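Local coordinates for putative ubiquinone biosynthesis protein (Nostoc punctiforme, PDB 3MSQ), which probably takes part in ubiquinone (coenzyme Q) biosynthesis or a related quinone pathway, as a member of the Coq4 family, at residues G144-P156 with G187-I199. Sequence-based numbering, arbitrary orientation.
Sequences GLQAFFLAQTPIP and GYRVGSHTPGKLI
Phe-148 packs flat against the backbone of Gly-191, a worked example of how glycines let two helices run close: the axes of 144-152 and 187-192 approach to 6.9 Å and cross at -37°. Gly-191 CA lies 3.7 Å from the centroid of the Phe-148 ring, over one face, while Val-190 CG1 meets the ring edge and Leu-198 CD1 touches CE1. At Gly-187 and Gly-191 a CB would run into the carbonyl oxygens of Gly-144 and Phe-148. Equally snug, Ala-151 CB sits over the centre of the Tyr-188 ring. At the C-terminal end of its helix, Gln-152 holds loop 194-198: CG anti to the carbonyl carbon (chi1 -79°) and an extended chain carry the amide there. Gln-152 OE1 accepts a nearly straight bond from Leu-198 N (3.0 Å, 169°), and NE2 donates to the carbonyls of Thr-194 and Gly-196, from above both their planes. Replacement by alanine would probably leave Leu-198 N without its acceptor and let the loop shift. Toward solvent the contact thins to exposed Ser-192, whose OG brushes Ala-151 CB. Phe-149 meets Trp-122 and Tyr-129 of helix 114-133, Thr-153 and Ile-199 touch helix 47-56, Ala-147 and Leu-150 rest on helix 156-172, and Tyr-188 packs on Met-181 of the second subunit.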
ATOM      1  N   GLY A 144     -11.152   8.760 -20.595  1.00 59.66           N
ATOM      2  CA  GLY A 144     -12.015   9.823 -21.093  1.00 59.92           C
ATOM      3  C   GLY A 144     -13.479   9.445 -20.921  1.00 63.90           C
ATOM      4  O   GLY A 144     -14.256  10.258 -20.423  1.00 64.09           O
ATOM      5  N   LEU A 145     -13.860   8.187 -21.287  1.00 59.09           N
ATOM      6  CA  LEU A 145     -15.225   7.667 -21.158  1.00 57.80           C
ATOM      7  C   LEU A 145     -15.683   7.666 -19.707  1.00 62.44           C
ATOM      8  O   LEU A 145     -16.845   8.003 -19.436  1.00 63.60           O
ATOM      9  CB  LEU A 145     -15.375   6.257 -21.790  1.00 57.32           C
ATOM     10  CG  LEU A 145     -16.704   5.526 -21.569  1.00 59.58           C
ATOM     11  CD1 LEU A 145     -17.808   6.138 -22.394  1.00 59.92           C
ATOM     12  CD2 LEU A 145     -16.564   4.060 -21.863  1.00 59.27           C
ATOM     13  N   GLN A 146     -14.774   7.304 -18.770  1.00 56.72           N
ATOM     14  CA  GLN A 146     -15.096   7.277 -17.333  1.00 54.30           C
ATOM     15  C   GLN A 146     -15.406   8.686 -16.826  1.00 54.79           C
ATOM     16  O   GLN A 146     -16.243   8.859 -15.953  1.00 53.75           O
ATOM     17  CB  GLN A 146     -13.956   6.623 -16.509  1.00 55.28           C
ATOM     18  CG  GLN A 146     -13.732   5.114 -16.760  1.00 52.30           C
ATOM     19  CD  GLN A 146     -14.874   4.219 -16.332  1.00 61.88           C
ATOM     20  OE1 GLN A 146     -15.702   4.570 -15.492  1.00 50.41           O
ATOM     21  NE2 GLN A 146     -14.956   3.037 -16.917  1.00 60.59           N
ATOM     22  N   ALA A 147     -14.742   9.690 -17.401  1.00 51.63           N
ATOM     23  CA  ALA A 147     -14.928  11.101 -17.063  1.00 51.35           C
ATOM     24  C   ALA A 147     -16.293  11.549 -17.545  1.00 53.55           C
ATOM     25  O   ALA A 147     -17.003  12.211 -16.793  1.00 53.59           O
ATOM     26  CB  ALA A 147     -13.806  11.951 -17.666  1.00 52.58           C
ATOM     27  N   PHE A 148     -16.703  11.091 -18.739  1.00 50.01           N
ATOM     28  CA  PHE A 148     -18.028  11.341 -19.325  1.00 50.26           C
ATOM     29  C   PHE A 148     -19.114  10.719 -18.411  1.00 54.19           C
ATOM     30  O   PHE A 148     -20.104  11.385 -18.111  1.00 53.83           O
ATOM     31  CB  PHE A 148     -18.103  10.759 -20.764  1.00 51.78           C
ATOM     32  CG  PHE A 148     -19.399  10.961 -21.525  1.00 53.18           C
ATOM     33  CD1 PHE A 148     -20.527  10.203 -21.228  1.00 53.69           C
ATOM     34  CD2 PHE A 148     -19.464  11.844 -22.599  1.00 55.41           C
ATOM     35  CE1 PHE A 148     -21.718  10.389 -21.936  1.00 54.60           C
ATOM     36  CE2 PHE A 148     -20.656  12.018 -23.311  1.00 57.74           C
ATOM     37  CZ  PHE A 148     -21.772  11.287 -22.977  1.00 54.80           C
ATOM     38  N   PHE A 149     -18.875   9.466 -17.932  1.00 50.19           N
ATOM     39  CA  PHE A 149     -19.772   8.694 -17.065  1.00 49.48           C
ATOM     40  C   PHE A 149     -19.920   9.307 -15.659  1.00 55.22           C
ATOM     41  O   PHE A 149     -21.047   9.397 -15.135  1.00 53.65           O
ATOM     42  CB  PHE A 149     -19.357   7.220 -17.027  1.00 50.59           C
ATOM     43  CG  PHE A 149     -20.452   6.306 -16.536  1.00 52.77           C
ATOM     44  CD1 PHE A 149     -21.577   6.052 -17.320  1.00 56.62           C
ATOM     45  CD2 PHE A 149     -20.376   5.715 -15.277  1.00 54.78           C
ATOM     46  CE1 PHE A 149     -22.620   5.242 -16.844  1.00 56.70           C
ATOM     47  CE2 PHE A 149     -21.418   4.904 -14.806  1.00 57.33           C
ATOM     48  CZ  PHE A 149     -22.526   4.664 -15.599  1.00 55.16           C
ATOM     49  N   LEU A 150     -18.779   9.784 -15.074  1.00 53.03           N
ATOM     50  CA  LEU A 150     -18.719  10.472 -13.769  1.00 52.31           C
ATOM     51  C   LEU A 150     -19.474  11.824 -13.844  1.00 55.93           C
ATOM     52  O   LEU A 150     -20.131  12.209 -12.872  1.00 57.02           O
ATOM     53  CB  LEU A 150     -17.245  10.653 -13.311  1.00 51.88           C
ATOM     54  CG  LEU A 150     -16.964  11.207 -11.899  1.00 56.00           C
ATOM     55  CD1 LEU A 150     -17.146  10.152 -10.850  1.00 57.21           C
ATOM     56  CD2 LEU A 150     -15.552  11.691 -11.782  1.00 53.67           C
ATOM     57  N   ALA A 151     -19.424  12.510 -15.016  1.00 50.31           N
ATOM     58  CA  ALA A 151     -20.121  13.786 -15.222  1.00 49.65           C
ATOM     59  C   ALA A 151     -21.635  13.611 -15.211  1.00 53.99           C
ATOM     60  O   ALA A 151     -22.334  14.498 -14.740  1.00 54.82           O
ATOM     61  CB  ALA A 151     -19.681  14.428 -16.532  1.00 50.20           C
ATOM     62  N   GLN A 152     -22.128  12.459 -15.709  1.00 49.75           N
ATOM     63  CA  GLN A 152     -23.539  12.092 -15.835  1.00 48.54           C
ATOM     64  C   GLN A 152     -24.116  11.438 -14.591  1.00 52.65           C
ATOM     65  O   GLN A 152     -25.069  11.951 -14.014  1.00 51.17           O
ATOM     66  CB  GLN A 152     -23.702  11.109 -16.997  1.00 49.07           C
ATOM     67  CG  GLN A 152     -23.696  11.734 -18.373  1.00 60.22           C
ATOM     68  CD  GLN A 152     -24.483  10.907 -19.346  1.00 69.24           C
ATOM     69  OE1 GLN A 152     -24.514   9.668 -19.284  1.00 72.28           O
ATOM     70  NE2 GLN A 152     -25.156  11.581 -20.248  1.00 46.90           N
ATOM     71  N   THR A 153     -23.585  10.246 -14.239  1.00 51.72           N
ATOM     72  CA  THR A 153     -24.032   9.377 -13.145  1.00 51.80           C
ATOM     73  C   THR A 153     -22.837   8.787 -12.380  1.00 57.55           C
ATOM     74  O   THR A 153     -22.335   7.719 -12.753  1.00 59.41           O
ATOM     75  CB  THR A 153     -24.979   8.294 -13.691  1.00 55.41           C
ATOM     76  OG1 THR A 153     -24.409   7.703 -14.857  1.00 55.30           O
ATOM     77  CG2 THR A 153     -26.361   8.842 -14.040  1.00 52.99           C
ATOM     78  N   PRO A 154     -22.343   9.474 -11.322  1.00 52.46           N
ATOM     79  CA  PRO A 154     -21.153   8.951 -10.599  1.00 51.75           C
ATOM     80  C   PRO A 154     -21.332   7.641  -9.834  1.00 56.87           C
ATOM     81  O   PRO A 154     -22.219   7.523  -9.000  1.00 56.63           O
ATOM     82  CB  PRO A 154     -20.747  10.086  -9.661  1.00 53.46           C
ATOM     83  CG  PRO A 154     -21.785  11.142  -9.809  1.00 57.78           C
ATOM     84  CD  PRO A 154     -22.806  10.771 -10.792  1.00 53.18           C
ATOM     85  N   ILE A 155     -20.462   6.662 -10.107  1.00 53.93           N
ATOM     86  CA  ILE A 155     -20.417   5.359  -9.416  1.00 52.59           C
ATOM     87  C   ILE A 155     -18.978   5.122  -8.907  1.00 54.83           C
ATOM     88  O   ILE A 155     -18.058   5.626  -9.539  1.00 51.60           O
ATOM     89  CB  ILE A 155     -20.966   4.172 -10.266  1.00 54.83           C
ATOM     90  CG1 ILE A 155     -20.069   3.842 -11.512  1.00 54.53           C
ATOM     91  CG2 ILE A 155     -22.440   4.410 -10.613  1.00 54.66           C
ATOM     92  CD1 ILE A 155     -20.291   2.528 -12.204  1.00 60.92           C
ATOM     93  N   PRO A 156     -18.753   4.393  -7.776  1.00 54.33           N
ATOM     94  CA  PRO A 156     -17.379   4.239  -7.256  1.00 54.43           C
ATOM     95  C   PRO A 156     -16.253   3.903  -8.233  1.00 59.15           C
ATOM     96  O   PRO A 156     -15.253   4.629  -8.218  1.00 59.22           O
ATOM     97  CB  PRO A 156     -17.508   3.222  -6.125  1.00 56.49           C
ATOM     98  CG  PRO A 156     -18.934   2.749  -6.166  1.00 60.98           C
ATOM     99  CD  PRO A 156     -19.733   3.776  -6.859  1.00 56.28           C
ATOM    100  N   GLY A 187     -14.152  14.582 -21.964  1.00 51.54           N
ATOM    101  CA  GLY A 187     -15.102  13.614 -21.445  1.00 50.02           C
ATOM    102  C   GLY A 187     -16.065  14.222 -20.450  1.00 53.26           C
ATOM    103  O   GLY A 187     -17.274  14.121 -20.637  1.00 53.89           O
ATOM    104  N   TYR A 188     -15.538  14.881 -19.406  1.00 48.43           N
ATOM    105  CA  TYR A 188     -16.339  15.514 -18.373  1.00 48.11           C
ATOM    106  C   TYR A 188     -17.248  16.619 -18.944  1.00 57.28           C
ATOM    107  O   TYR A 188     -18.442  16.648 -18.645  1.00 58.60           O
ATOM    108  CB  TYR A 188     -15.461  16.046 -17.223  1.00 47.91           C
ATOM    109  CG  TYR A 188     -16.228  16.151 -15.921  1.00 49.60           C
ATOM    110  CD1 TYR A 188     -16.971  17.292 -15.616  1.00 51.75           C
ATOM    111  CD2 TYR A 188     -16.255  15.090 -15.016  1.00 49.65           C
ATOM    112  CE1 TYR A 188     -17.714  17.377 -14.436  1.00 52.45           C
ATOM    113  CE2 TYR A 188     -16.988  15.167 -13.829  1.00 50.61           C
ATOM    114  CZ  TYR A 188     -17.724  16.310 -13.547  1.00 56.38           C
ATOM    115  OH  TYR A 188     -18.444  16.385 -12.378  1.00 52.04           O
ATOM    116  N   ARG A 189     -16.684  17.503 -19.781  1.00 54.87           N
ATOM    117  CA  ARG A 189     -17.369  18.620 -20.417  1.00 55.32           C
ATOM    118  C   ARG A 189     -18.568  18.142 -21.242  1.00 60.91           C
ATOM    119  O   ARG A 189     -19.677  18.632 -21.017  1.00 62.07           O
ATOM    120  CB  ARG A 189     -16.364  19.384 -21.274  1.00 53.68           C
ATOM    121  CG  ARG A 189     -16.741  20.804 -21.659  1.00 61.35           C
ATOM    122  CD  ARG A 189     -15.600  21.491 -22.423  1.00 68.24           C
ATOM    123  NE  ARG A 189     -14.889  20.621 -23.382  1.00 82.09           N
ATOM    124  CZ  ARG A 189     -15.374  20.201 -24.557  1.00104.24           C
ATOM    125  NH1 ARG A 189     -16.602  20.543 -24.945  1.00 84.17           N
ATOM    126  NH2 ARG A 189     -14.643  19.415 -25.339  1.00 98.21           N
ATOM    127  N   VAL A 190     -18.352  17.143 -22.140  1.00 55.92           N
ATOM    128  CA  VAL A 190     -19.363  16.559 -23.023  1.00 54.85           C
ATOM    129  C   VAL A 190     -20.444  15.825 -22.234  1.00 58.37           C
ATOM    130  O   VAL A 190     -21.626  15.966 -22.546  1.00 59.84           O
ATOM    131  CB  VAL A 190     -18.749  15.686 -24.152  1.00 58.24           C
ATOM    132  CG1 VAL A 190     -19.841  15.067 -25.040  1.00 58.63           C
ATOM    133  CG2 VAL A 190     -17.771  16.480 -25.003  1.00 58.29           C
ATOM    134  N   GLY A 191     -20.021  15.055 -21.241  1.00 53.93           N
ATOM    135  CA  GLY A 191     -20.891  14.304 -20.345  1.00 53.12           C
ATOM    136  C   GLY A 191     -21.796  15.211 -19.534  1.00 58.26           C
ATOM    137  O   GLY A 191     -22.974  14.916 -19.381  1.00 56.62           O
ATOM    138  N   SER A 192     -21.263  16.356 -19.054  1.00 58.39           N
ATOM    139  CA  SER A 192     -21.982  17.380 -18.284  1.00 59.46           C
ATOM    140  C   SER A 192     -23.044  18.060 -19.132  1.00 65.71           C
ATOM    141  O   SER A 192     -24.013  18.578 -18.581  1.00 65.83           O
ATOM    142  CB  SER A 192     -21.020  18.448 -17.790  1.00 63.94           C
ATOM    143  OG  SER A 192     -20.150  17.904 -16.818  1.00 73.42           O
ATOM    144  N   HIS A 193     -22.847  18.086 -20.463  1.00 63.83           N
ATOM    145  CA  HIS A 193     -23.770  18.702 -21.408  1.00 64.93           C
ATOM    146  C   HIS A 193     -24.632  17.676 -22.179  1.00 64.50           C
ATOM    147  O   HIS A 193     -25.224  18.012 -23.207  1.00 66.87           O
ATOM    148  CB  HIS A 193     -23.032  19.702 -22.315  1.00 67.77           C
ATOM    149  CG  HIS A 193     -22.345  20.797 -21.548  1.00 73.05           C
ATOM    150  ND1 HIS A 193     -21.031  21.144 -21.810  1.00 75.56           N
ATOM    151  CD2 HIS A 193     -22.803  21.566 -20.526  1.00 76.23           C
ATOM    152  CE1 HIS A 193     -20.744  22.125 -20.967  1.00 75.74           C
ATOM    153  NE2 HIS A 193     -21.774  22.401 -20.163  1.00 76.45           N
ATOM    154  N   THR A 194     -24.729  16.441 -21.652  1.00 53.92           N
ATOM    155  CA  THR A 194     -25.540  15.373 -22.213  1.00 51.45           C
ATOM    156  C   THR A 194     -26.649  15.023 -21.182  1.00 54.99           C
ATOM    157  O   THR A 194     -26.370  14.370 -20.159  1.00 52.82           O
ATOM    158  CB  THR A 194     -24.670  14.196 -22.720  1.00 52.54           C
ATOM    159  OG1 THR A 194     -23.699  14.668 -23.648  1.00 47.95           O
ATOM    160  CG2 THR A 194     -25.481  13.104 -23.396  1.00 53.13           C
ATOM    161  N   PRO A 195     -27.901  15.523 -21.409  1.00 53.05           N
ATOM    162  CA  PRO A 195     -28.997  15.235 -20.464  1.00 52.58           C
ATOM    163  C   PRO A 195     -29.412  13.768 -20.439  1.00 56.27           C
ATOM    164  O   PRO A 195     -29.708  13.236 -19.362  1.00 56.98           O
ATOM    165  CB  PRO A 195     -30.131  16.128 -20.954  1.00 55.62           C
ATOM    166  CG  PRO A 195     -29.842  16.377 -22.388  1.00 60.54           C
ATOM    167  CD  PRO A 195     -28.366  16.369 -22.533  1.00 55.60           C
ATOM    168  N   GLY A 196     -29.403  13.126 -21.611  1.00 51.10           N
ATOM    169  CA  GLY A 196     -29.751  11.724 -21.770  1.00 50.30           C
ATOM    170  C   GLY A 196     -28.675  10.844 -21.191  1.00 57.70           C
ATOM    171  O   GLY A 196     -27.568  10.754 -21.746  1.00 59.66           O
ATOM    172  N   LYS A 197     -28.978  10.228 -20.044  1.00 53.73           N
ATOM    173  CA  LYS A 197     -28.040   9.375 -19.319  1.00 52.48           C
ATOM    174  C   LYS A 197     -27.785   8.070 -20.064  1.00 55.73           C
ATOM    175  O   LYS A 197     -28.731   7.450 -20.538  1.00 55.00           O
ATOM    176  CB  LYS A 197     -28.558   9.093 -17.886  1.00 54.25           C
ATOM    177  CG  LYS A 197     -29.027  10.327 -17.089  1.00 51.29           C
ATOM    178  CD  LYS A 197     -27.877  11.144 -16.550  1.00 57.47           C
ATOM    179  CE  LYS A 197     -28.320  12.494 -16.058  1.00 66.87           C
ATOM    180  NZ  LYS A 197     -27.154  13.343 -15.690  1.00 78.95           N
ATOM    181  N   LEU A 198     -26.511   7.662 -20.166  1.00 52.92           N
ATOM    182  CA  LEU A 198     -26.099   6.410 -20.807  1.00 52.75           C
ATOM    183  C   LEU A 198     -26.743   5.226 -20.088  1.00 56.26           C
ATOM    184  O   LEU A 198     -27.406   4.418 -20.730  1.00 55.88           O
ATOM    185  CB  LEU A 198     -24.561   6.235 -20.743  1.00 52.41           C
ATOM    186  CG  LEU A 198     -23.682   7.145 -21.602  1.00 56.12           C
ATOM    187  CD1 LEU A 198     -22.209   6.892 -21.272  1.00 54.62           C
ATOM    188  CD2 LEU A 198     -23.974   6.968 -23.109  1.00 55.76           C
ATOM    189  N   ILE A 199     -26.553   5.159 -18.746  1.00 51.78           N
ATOM    190  CA  ILE A 199     -27.045   4.120 -17.834  1.00 50.71           C
ATOM    191  C   ILE A 199     -28.574   3.872 -17.911  1.00 56.45           C
ATOM    192  O   ILE A 199     -29.003   2.736 -17.677  1.00 56.97           O
ATOM    193  CB  ILE A 199     -26.512   4.361 -16.377  1.00 52.78           C
ATOM    194  CG1 ILE A 199     -26.544   3.105 -15.498  1.00 53.38           C
ATOM    195  CG2 ILE A 199     -27.157   5.549 -15.670  1.00 52.75           C
ATOM    196  CD1 ILE A 199     -25.328   2.196 -15.629  1.00 60.84           C
TER